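Local coordinates for putative regulatory protein SCO4313 (Streptomyces coelicolor, PDB 2OI8), which probably binds DNA as a transcriptional regulator of the TetR family, through a helix-turn-helix motif, at the interface of chains A and B. Coordinates in Å, arbitrary orientation; residue numbers count along the deposited sequence, not the author numbering. Chains: chain A/B, Putative regulatory protein SCO4313.

Contact 1: the interface of chains A and B. Residues chain A 111, 180-181, 184-185; chain B 185-186, 189, 195, 209.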
loop_
_atom_site.group_PDB
_atom_site.type_symbol
_atom_site.label_atom_id
_atom_site.label_comp_id
_atom_site.label_asym_id
_atom_site.label_seq_id
_atom_site.Cartn_x
_atom_site.Cartn_y
_atom_site.Cartn_z
ATOM N N PHE A 111 -0.319 -4.010 5.319
ATOM C CA PHE A 111 -0.677 -3.692 3.936
ATOM C C PHE A 111 0.375 -2.937 3.141
ATOM O O PHE A 111 0.188 -2.678 1.966
ATOM C CB PHE A 111 -2.032 -2.980 3.888
ATOM C CG PHE A 111 -3.173 -3.825 4.415
ATOM C CD1 PHE A 111 -3.732 -4.841 3.634
ATOM C CD2 PHE A 111 -3.674 -3.629 5.703
ATOM C CE1 PHE A 111 -4.814 -5.644 4.116
ATOM C CE2 PHE A 111 -4.745 -4.421 6.201
ATOM C CZ PHE A 111 -5.310 -5.433 5.403
ATOM N N TRP A 180 -12.725 -5.352 -0.420
ATOM C CA TRP A 180 -11.396 -5.375 0.161
ATOM C C TRP A 180 -10.422 -4.506 -0.654
ATOM O O TRP A 180 -9.760 -3.618 -0.117
ATOM C CB TRP A 180 -10.915 -6.821 0.195
ATOM C CG TRP A 180 -9.810 -7.116 1.135
ATOM C CD1 TRP A 180 -8.622 -7.709 0.834
ATOM C CD2 TRP A 180 -9.789 -6.859 2.533
ATOM N NE1 TRP A 180 -7.856 -7.832 1.957
ATOM C CE2 TRP A 180 -8.545 -7.315 3.019
ATOM C CE3 TRP A 180 -10.698 -6.285 3.430
ATOM C CZ2 TRP A 180 -8.182 -7.229 4.376
ATOM C CZ3 TRP A 180 -10.330 -6.188 4.794
ATOM C CH2 TRP A 180 -9.082 -6.659 5.241
ATOM N N SER A 181 -10.357 -4.741 -1.957
ATOM C CA SER A 181 -9.309 -4.122 -2.743
ATOM C C SER A 181 -9.652 -2.685 -3.030
ATOM O O SER A 181 -8.798 -1.834 -2.910
ATOM C CB SER A 181 -9.084 -4.891 -4.029
ATOM O OG SER A 181 -10.250 -4.784 -4.809
ATOM N N HIS A 184 -9.086 -0.531 0.295
ATOM C CA HIS A 184 -7.655 -0.480 0.587
ATOM C C HIS A 184 -6.920 0.417 -0.393
ATOM O O HIS A 184 -5.967 1.095 -0.007
ATOM C CB HIS A 184 -7.053 -1.870 0.636
ATOM C CG HIS A 184 -7.356 -2.588 1.911
ATOM N ND1 HIS A 184 -6.750 -2.261 3.106
ATOM C CD2 HIS A 184 -8.222 -3.594 2.189
ATOM C CE1 HIS A 184 -7.230 -3.035 4.067
ATOM N NE2 HIS A 184 -8.115 -3.861 3.534
ATOM N N GLY A 185 -7.401 0.437 -1.642
ATOM C CA GLY A 185 -6.868 1.296 -2.696
ATOM C C GLY A 185 -6.926 2.720 -2.219
ATOM O O GLY A 185 -5.928 3.420 -2.257
ATOM N N GLY B 185 -5.359 -0.761 -5.327
ATOM C CA GLY B 185 -5.923 -1.621 -4.290
ATOM C C GLY B 185 -5.498 -3.035 -4.567
ATOM O O GLY B 185 -4.964 -3.697 -3.692
ATOM N N VAL B 186 -5.684 -3.502 -5.800
ATOM C CA VAL B 186 -5.246 -4.865 -6.099
ATOM C C VAL B 186 -3.728 -5.010 -6.286
ATOM O O VAL B 186 -3.149 -5.950 -5.782
ATOM C CB VAL B 186 -6.101 -5.572 -7.176
ATOM C CG1 VAL B 186 -7.156 -4.658 -7.727
ATOM C CG2 VAL B 186 -5.242 -6.222 -8.264
ATOM N N LEU B 189 -2.142 -4.836 -2.758
ATOM C CA LEU B 189 -2.536 -6.023 -1.990
ATOM C C LEU B 189 -1.808 -7.230 -2.466
ATOM O O LEU B 189 -1.379 -8.017 -1.650
ATOM C CB LEU B 189 -4.044 -6.287 -2.005
ATOM C CG LEU B 189 -4.894 -5.368 -1.123
ATOM C CD1 LEU B 189 -6.344 -5.759 -1.302
ATOM C CD2 LEU B 189 -4.494 -5.472 0.355
ATOM N N PHE B 195 -2.642 -11.969 -0.958
ATOM C CA PHE B 195 -3.410 -12.991 -1.670
ATOM C C PHE B 195 -2.620 -14.308 -1.731
ATOM O O PHE B 195 -3.032 -15.269 -2.377
ATOM C CB PHE B 195 -3.770 -12.517 -3.089
ATOM C CG PHE B 195 -4.608 -11.246 -3.145
ATOM C CD1 PHE B 195 -5.723 -11.074 -2.322
ATOM C CD2 PHE B 195 -4.297 -10.242 -4.059
ATOM C CE1 PHE B 195 -6.508 -9.901 -2.386
ATOM C CE2 PHE B 195 -5.079 -9.068 -4.144
ATOM C CZ PHE B 195 -6.193 -8.908 -3.301
ATOM N N GLU B 209 -11.823 -6.132 -11.913
ATOM C CA GLU B 209 -11.927 -4.754 -11.438
ATOM C C GLU B 209 -11.808 -3.738 -12.560
ATOM O O GLU B 209 -12.507 -2.735 -12.562
ATOM C CB GLU B 209 -10.897 -4.475 -10.345
ATOM C CG GLU B 209 -11.293 -5.042 -8.999
ATOM C CD GLU B 209 -12.525 -4.370 -8.439
ATOM O OE1 GLU B 209 -12.404 -3.251 -7.913
ATOM O OE2 GLU B 209 -13.629 -4.946 -8.526
HETATM O O HOH W 1 -10.080 -2.675 -6.545
#
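B:Leu189 reaches across from helix 170-191 of chain B and packs against A:Phe111, A:Trp180 and A:Ser181. This is an apolar part of a helix-to-helix interface between two copies of the protein. TetR-family regulators typically dimerise by packing helices of their C-terminal domains, so the pairing is likely to be the biological one.

The apolar contacts divide between the two methyls of B:Leu189. A chi1 of -75° points the branch at chain A, and the methyls fork toward different partners. CD2 meets CD1 of the A:Phe111 ring at 3.4 Å, the two side chains running alongside each other. CD1 lies 3.7 Å from the indole CD1 of A:Trp180, whose side chain crosses at about a right angle. The same methyl also touches CA of A:Ser181. The ring of A:His184 backs this surface within chain A. Its CE1 sits over the rim of the A:Phe111 ring, and its NE2 lies over a face of the A:Trp180 indole, again toward the rim.

Backbone packing comes next. CA of A:Gly185 and CA of B:Gly185 are 3.5 Å apart. With no side chain on either residue, the two helices can come close here.

Polar contact is indirect in this patch. A water bridges A:Ser181 and the carboxylate of B:Glu209. It lies 2.7 Å from OG of A:Ser181 and 2.8 Å from OE1 of B:Glu209.

Contact 2: the interface of chains A and B. Residues chain A 174, 177-178, 181-182; chain B 182, 205, 208-209, 212.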
loop_
_atom_site.group_PDB
_atom_site.type_symbol
_atom_site.label_atom_id
_atom_site.label_comp_id
_atom_site.label_asym_id
_atom_site.label_seq_id
_atom_site.Cartn_x
_atom_site.Cartn_y
_atom_site.Cartn_z
ATOM N N HIS A 174 -16.684 -12.677 -4.922
ATOM C CA HIS A 174 -16.190 -11.664 -5.846
ATOM C C HIS A 174 -16.446 -10.255 -5.292
ATOM O O HIS A 174 -15.532 -9.413 -5.228
ATOM C CB HIS A 174 -16.873 -11.834 -7.198
ATOM C CG HIS A 174 -16.388 -10.883 -8.248
ATOM N ND1 HIS A 174 -15.557 -9.818 -7.967
ATOM C CD2 HIS A 174 -16.657 -10.810 -9.572
ATOM C CE1 HIS A 174 -15.325 -9.138 -9.075
ATOM N NE2 HIS A 174 -15.984 -9.720 -10.062
ATOM N N LEU A 177 -14.045 -9.595 -2.265
ATOM C CA LEU A 177 -12.702 -9.269 -2.743
ATOM C C LEU A 177 -12.635 -7.840 -3.298
ATOM O O LEU A 177 -11.688 -7.138 -3.028
ATOM C CB LEU A 177 -12.259 -10.303 -3.792
ATOM C CG LEU A 177 -12.101 -11.744 -3.288
ATOM C CD1 LEU A 177 -11.821 -12.667 -4.428
ATOM C CD2 LEU A 177 -10.988 -11.838 -2.267
ATOM N N SER A 178 -13.666 -7.419 -4.034
ATOM C CA SER A 178 -13.802 -6.045 -4.556
ATOM C C SER A 178 -13.930 -4.962 -3.488
ATOM O O SER A 178 -13.393 -3.858 -3.636
ATOM C CB SER A 178 -15.006 -5.940 -5.488
ATOM O OG SER A 178 -14.658 -6.336 -6.796
ATOM N N SER A 181 -10.357 -4.741 -1.957
ATOM C CA SER A 181 -9.309 -4.122 -2.743
ATOM C C SER A 181 -9.652 -2.685 -3.030
ATOM O O SER A 181 -8.798 -1.834 -2.910
ATOM C CB SER A 181 -9.084 -4.891 -4.029
ATOM O OG SER A 181 -10.250 -4.784 -4.809
ATOM N N ARG A 182 -10.895 -2.405 -3.392
ATOM C CA ARG A 182 -11.321 -1.027 -3.646
ATOM C C ARG A 182 -11.092 -0.046 -2.468
ATOM O O ARG A 182 -10.579 1.068 -2.670
ATOM C CB ARG A 182 -12.782 -0.979 -4.117
ATOM C CG ARG A 182 -12.941 -1.495 -5.519
ATOM C CD ARG A 182 -14.343 -1.343 -6.073
ATOM N NE ARG A 182 -14.515 -2.183 -7.265
ATOM C CZ ARG A 182 -15.667 -2.352 -7.923
ATOM N NH1 ARG A 182 -16.771 -1.739 -7.526
ATOM N NH2 ARG A 182 -15.714 -3.142 -8.985
ATOM N N ARG B 182 -8.827 1.904 -7.379
ATOM C CA ARG B 182 -9.216 0.505 -7.571
ATOM C C ARG B 182 -8.063 -0.441 -7.994
ATOM O O ARG B 182 -7.914 -1.538 -7.430
ATOM C CB ARG B 182 -10.399 0.390 -8.544
ATOM C CG ARG B 182 -11.684 0.868 -7.931
ATOM C CD ARG B 182 -12.901 0.650 -8.806
ATOM N NE ARG B 182 -14.030 1.458 -8.325
ATOM C CZ ARG B 182 -15.211 1.567 -8.941
ATOM N NH1 ARG B 182 -15.449 0.920 -10.071
ATOM N NH2 ARG B 182 -16.160 2.332 -8.423
ATOM N N LEU B 205 -8.785 -11.247 -10.803
ATOM C CA LEU B 205 -9.339 -10.164 -9.971
ATOM C C LEU B 205 -9.062 -8.776 -10.574
ATOM O O LEU B 205 -9.979 -7.965 -10.723
ATOM C CB LEU B 205 -8.850 -10.237 -8.518
ATOM C CG LEU B 205 -9.208 -8.992 -7.691
ATOM C CD1 LEU B 205 -10.717 -8.721 -7.604
ATOM C CD2 LEU B 205 -8.582 -9.026 -6.302
ATOM N N ALA B 208 -11.113 -8.335 -13.584
ATOM C CA ALA B 208 -12.495 -8.100 -13.199
ATOM C C ALA B 208 -12.683 -6.633 -12.799
ATOM O O ALA B 208 -13.576 -5.959 -13.317
ATOM C CB ALA B 208 -12.908 -9.021 -12.084
ATOM N N GLU B 209 -11.823 -6.132 -11.913
ATOM C CA GLU B 209 -11.927 -4.754 -11.438
ATOM C C GLU B 209 -11.808 -3.738 -12.560
ATOM O O GLU B 209 -12.507 -2.735 -12.562
ATOM C CB GLU B 209 -10.897 -4.475 -10.345
ATOM C CG GLU B 209 -11.293 -5.042 -8.999
ATOM C CD GLU B 209 -12.525 -4.370 -8.439
ATOM O OE1 GLU B 209 -12.404 -3.251 -7.913
ATOM O OE2 GLU B 209 -13.629 -4.946 -8.526
ATOM N N ASP B 212 -15.172 -4.052 -14.751
ATOM C CA ASP B 212 -16.188 -3.389 -13.910
ATOM C C ASP B 212 -16.120 -1.857 -13.942
ATOM O O ASP B 212 -17.102 -1.159 -13.680
ATOM C CB ASP B 212 -15.964 -3.855 -12.469
ATOM C CG ASP B 212 -17.213 -3.810 -11.623
ATOM O OD1 ASP B 212 -17.796 -2.719 -11.439
ATOM O OD2 ASP B 212 -17.582 -4.878 -11.095
HETATM O O HOH W 2 -10.080 -2.675 -6.545
#
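A:Arg182 brings the edge of its guanidinium to the carboxylate of B:Glu209 and forms the charged part of this helix-to-helix interface. From CB the chain runs extended through CG and CD to NE. CG packs against CG of B:Arg182 at 3.6 Å, and CD passes beside NE of that same residue. NE donates to OE1 of B:Glu209 at 2.5 Å. This bond is nearly straight (169° at H), lies in the guanidinium plane and uses the syn lone pair of OE1. NH2 donates to OE2 of B:Glu209 at 2.8 Å, more bent and tilted from both planes. The grip is therefore side-on, one nitrogen to each oxygen. NH2 also makes a salt bridge to OD1 of B:Asp212 at 3.2 Å. It comes over the face of that carboxylate, with OD2 nearly as close, and the two planes stand 78° apart.

NH1 faces the guanidinium of B:Arg182. The two groups stack almost parallel, 8° apart. The acidic side chains would probably offset the repulsion between these like charges.

A:Ser178 adds its hydroxyl to OE2 of B:Glu209 from the face opposite A:Arg182 NH2. The modelled separation is very short and carries little weight. The water between A:Ser181 and B:Glu209 also lies 2.6 Å from the backbone O of B:Arg182.

Two turns earlier in helix 170-191, the A:His174 imidazole meets a methyl of helix 202-213: NE2 lies 3.7 Å from CB of B:Ala208.

Contact 3: the interface of chains A and B. Residues chain A 132, 152, 155-156, 159, 162, 177; chain B 198, 200.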
loop_
_atom_site.group_PDB
_atom_site.type_symbol
_atom_site.label_atom_id
_atom_site.label_comp_id
_atom_site.label_asym_id
_atom_site.label_seq_id
_atom_site.Cartn_x
_atom_site.Cartn_y
_atom_site.Cartn_z
HETATM N N MSE A 132 -11.772 -11.511 6.717
HETATM C CA MSE A 132 -12.428 -11.742 5.428
HETATM C C MSE A 132 -13.703 -12.588 5.456
HETATM O O MSE A 132 -14.570 -12.424 4.605
HETATM C CB MSE A 132 -11.422 -12.267 4.406
HETATM C CG MSE A 132 -10.852 -11.139 3.542
HETATM SE SE MSE A 132 -11.931 -10.885 1.916
HETATM C CE MSE A 132 -11.173 -12.362 0.905
ATOM N N PHE A 152 -14.833 -13.894 -13.596
ATOM C CA PHE A 152 -14.092 -14.105 -12.348
ATOM C C PHE A 152 -14.821 -15.016 -11.367
ATOM O O PHE A 152 -14.186 -15.890 -10.743
ATOM C CB PHE A 152 -13.712 -12.780 -11.694
ATOM C CG PHE A 152 -12.777 -12.923 -10.512
ATOM C CD1 PHE A 152 -11.612 -13.704 -10.600
ATOM C CD2 PHE A 152 -13.041 -12.244 -9.309
ATOM C CE1 PHE A 152 -10.735 -13.821 -9.498
ATOM C CE2 PHE A 152 -12.168 -12.352 -8.198
ATOM C CZ PHE A 152 -11.018 -13.139 -8.299
ATOM N N HIS A 155 -14.209 -18.584 -12.166
ATOM C CA HIS A 155 -12.932 -18.972 -11.596
ATOM C C HIS A 155 -13.055 -19.297 -10.107
ATOM O O HIS A 155 -12.498 -20.281 -9.630
ATOM C CB HIS A 155 -11.935 -17.843 -11.811
ATOM C CG HIS A 155 -10.645 -18.019 -11.079
ATOM N ND1 HIS A 155 -9.666 -18.897 -11.496
ATOM C CD2 HIS A 155 -10.160 -17.409 -9.969
ATOM C CE1 HIS A 155 -8.632 -18.814 -10.676
ATOM N NE2 HIS A 155 -8.910 -17.926 -9.737
ATOM N N LEU A 156 -13.803 -18.468 -9.389
ATOM C CA LEU A 156 -13.903 -18.555 -7.933
ATOM C C LEU A 156 -14.601 -19.816 -7.420
ATOM O O LEU A 156 -14.433 -20.189 -6.252
ATOM C CB LEU A 156 -14.625 -17.319 -7.393
ATOM C CG LEU A 156 -13.830 -16.124 -6.851
ATOM C CD1 LEU A 156 -12.476 -15.981 -7.506
ATOM C CD2 LEU A 156 -14.631 -14.844 -6.997
ATOM N N HIS A 159 -11.933 -22.014 -7.026
ATOM C CA HIS A 159 -10.862 -21.352 -6.266
ATOM C C HIS A 159 -11.365 -20.545 -5.059
ATOM O O HIS A 159 -11.437 -19.313 -5.104
ATOM C CB HIS A 159 -10.039 -20.460 -7.199
ATOM C CG HIS A 159 -9.221 -21.223 -8.192
ATOM N ND1 HIS A 159 -9.634 -21.441 -9.489
ATOM C CD2 HIS A 159 -8.015 -21.833 -8.074
ATOM C CE1 HIS A 159 -8.719 -22.147 -10.130
ATOM N NE2 HIS A 159 -7.727 -22.402 -9.294
ATOM N N TRP A 162 -10.450 -20.484 0.685
ATOM C CA TRP A 162 -10.418 -19.436 1.699
ATOM C C TRP A 162 -11.825 -19.000 2.164
ATOM O O TRP A 162 -12.047 -17.812 2.416
ATOM C CB TRP A 162 -9.673 -18.219 1.138
ATOM C CG TRP A 162 -10.242 -17.762 -0.175
ATOM C CD1 TRP A 162 -9.971 -18.288 -1.397
ATOM C CD2 TRP A 162 -11.204 -16.722 -0.389
ATOM N NE1 TRP A 162 -10.693 -17.638 -2.370
ATOM C CE2 TRP A 162 -11.462 -16.673 -1.779
ATOM C CE3 TRP A 162 -11.877 -15.831 0.452
ATOM C CZ2 TRP A 162 -12.358 -15.760 -2.349
ATOM C CZ3 TRP A 162 -12.775 -14.922 -0.120
ATOM C CH2 TRP A 162 -12.997 -14.891 -1.502
ATOM N N LEU A 177 -14.045 -9.595 -2.265
ATOM C CA LEU A 177 -12.702 -9.269 -2.743
ATOM C C LEU A 177 -12.635 -7.840 -3.298
ATOM O O LEU A 177 -11.688 -7.138 -3.028
ATOM C CB LEU A 177 -12.259 -10.303 -3.792
ATOM C CG LEU A 177 -12.101 -11.744 -3.288
ATOM C CD1 LEU A 177 -11.821 -12.667 -4.428
ATOM C CD2 LEU A 177 -10.988 -11.838 -2.267
HETATM N N MSE B 198 -4.410 -17.475 -0.690
HETATM C CA MSE B 198 -5.819 -17.362 -1.021
HETATM C C MSE B 198 -6.158 -18.104 -2.303
HETATM O O MSE B 198 -7.328 -18.250 -2.638
HETATM C CB MSE B 198 -6.286 -15.916 -1.064
HETATM C CG MSE B 198 -6.643 -15.361 0.300
HETATM SE SE MSE B 198 -7.637 -13.663 0.210
HETATM C CE MSE B 198 -7.180 -12.956 2.019
ATOM N N PHE B 200 -6.662 -18.079 -5.354
ATOM C CA PHE B 200 -7.247 -17.609 -6.601
ATOM C C PHE B 200 -6.191 -16.833 -7.391
ATOM O O PHE B 200 -5.070 -16.623 -6.911
ATOM C CB PHE B 200 -8.522 -16.785 -6.365
ATOM C CG PHE B 200 -8.288 -15.451 -5.701
ATOM C CD1 PHE B 200 -7.951 -14.325 -6.454
ATOM C CD2 PHE B 200 -8.437 -15.309 -4.329
ATOM C CE1 PHE B 200 -7.742 -13.095 -5.839
ATOM C CE2 PHE B 200 -8.234 -14.078 -3.712
ATOM C CZ PHE B 200 -7.889 -12.978 -4.463
#
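B:Met198 and B:Phe200 present their side chains to chain A from a non-helical stretch, B:Phe200 with an extended backbone (phi -93°, psi 176°), while A:Phe152, A:His155 and A:Leu177 face B:Phe200 from helices. The patch is an apolar pocket of the A-B interface, filled mainly by the B:Phe200 ring. Both methionines are selenomethionine.

Several groups surround the B:Phe200 ring. Its CD1 comes in at the edge of the A:Phe152 ring, 3.8 Å from CZ. At the far end, A:Leu177 reaches toward it tip to tip, with CD2 at 3.8 Å from CE2. CD1 of A:Leu177 lies over one face of the ring, toward the rim. Closer to the backbone, NE2 of A:His155 lies 3.6 Å from CB of B:Phe200.

A:Trp162 meets the ring at its rim, with NE1 3.8 Å from CD2 of B:Phe200. A chi1 of 54° turns the indole so that its NE1 side faces B:Phe200. The indole NE1 of A:Trp162 donates within chain A to the carbonyl O of A:His159 at 3.3 Å, which should limit its rotation. A:His159 is held in turn by ND1, which donates to the carbonyl O of A:His155. An alanine in place of A:Trp162 would probably open a gap beside B:Phe200 and leave the A:His159 carbonyl without its indole donor.

A:Met132 extends the apolar patch, its CE methyl 3.8 Å from SE of B:Met198.

Contacts 1 and 2 lie about 8 Å apart between the centres of their C-alpha atoms and share A:Ser181 and B:Glu209. Contact 3 is about 11 Å from contact 2, with A:Leu177 in common, and about 13 Å from contact 1. Helix 170-191 of chain A runs through all three contacts. Helix 202-213 of chain B enters contacts 1 and 2. The charged contact 2 adjoins two largely apolar patches, contacts 1 and 3. The two-fold symmetry repeats each contact with the chains exchanged, which fits a dimer joined by its C-terminal helices.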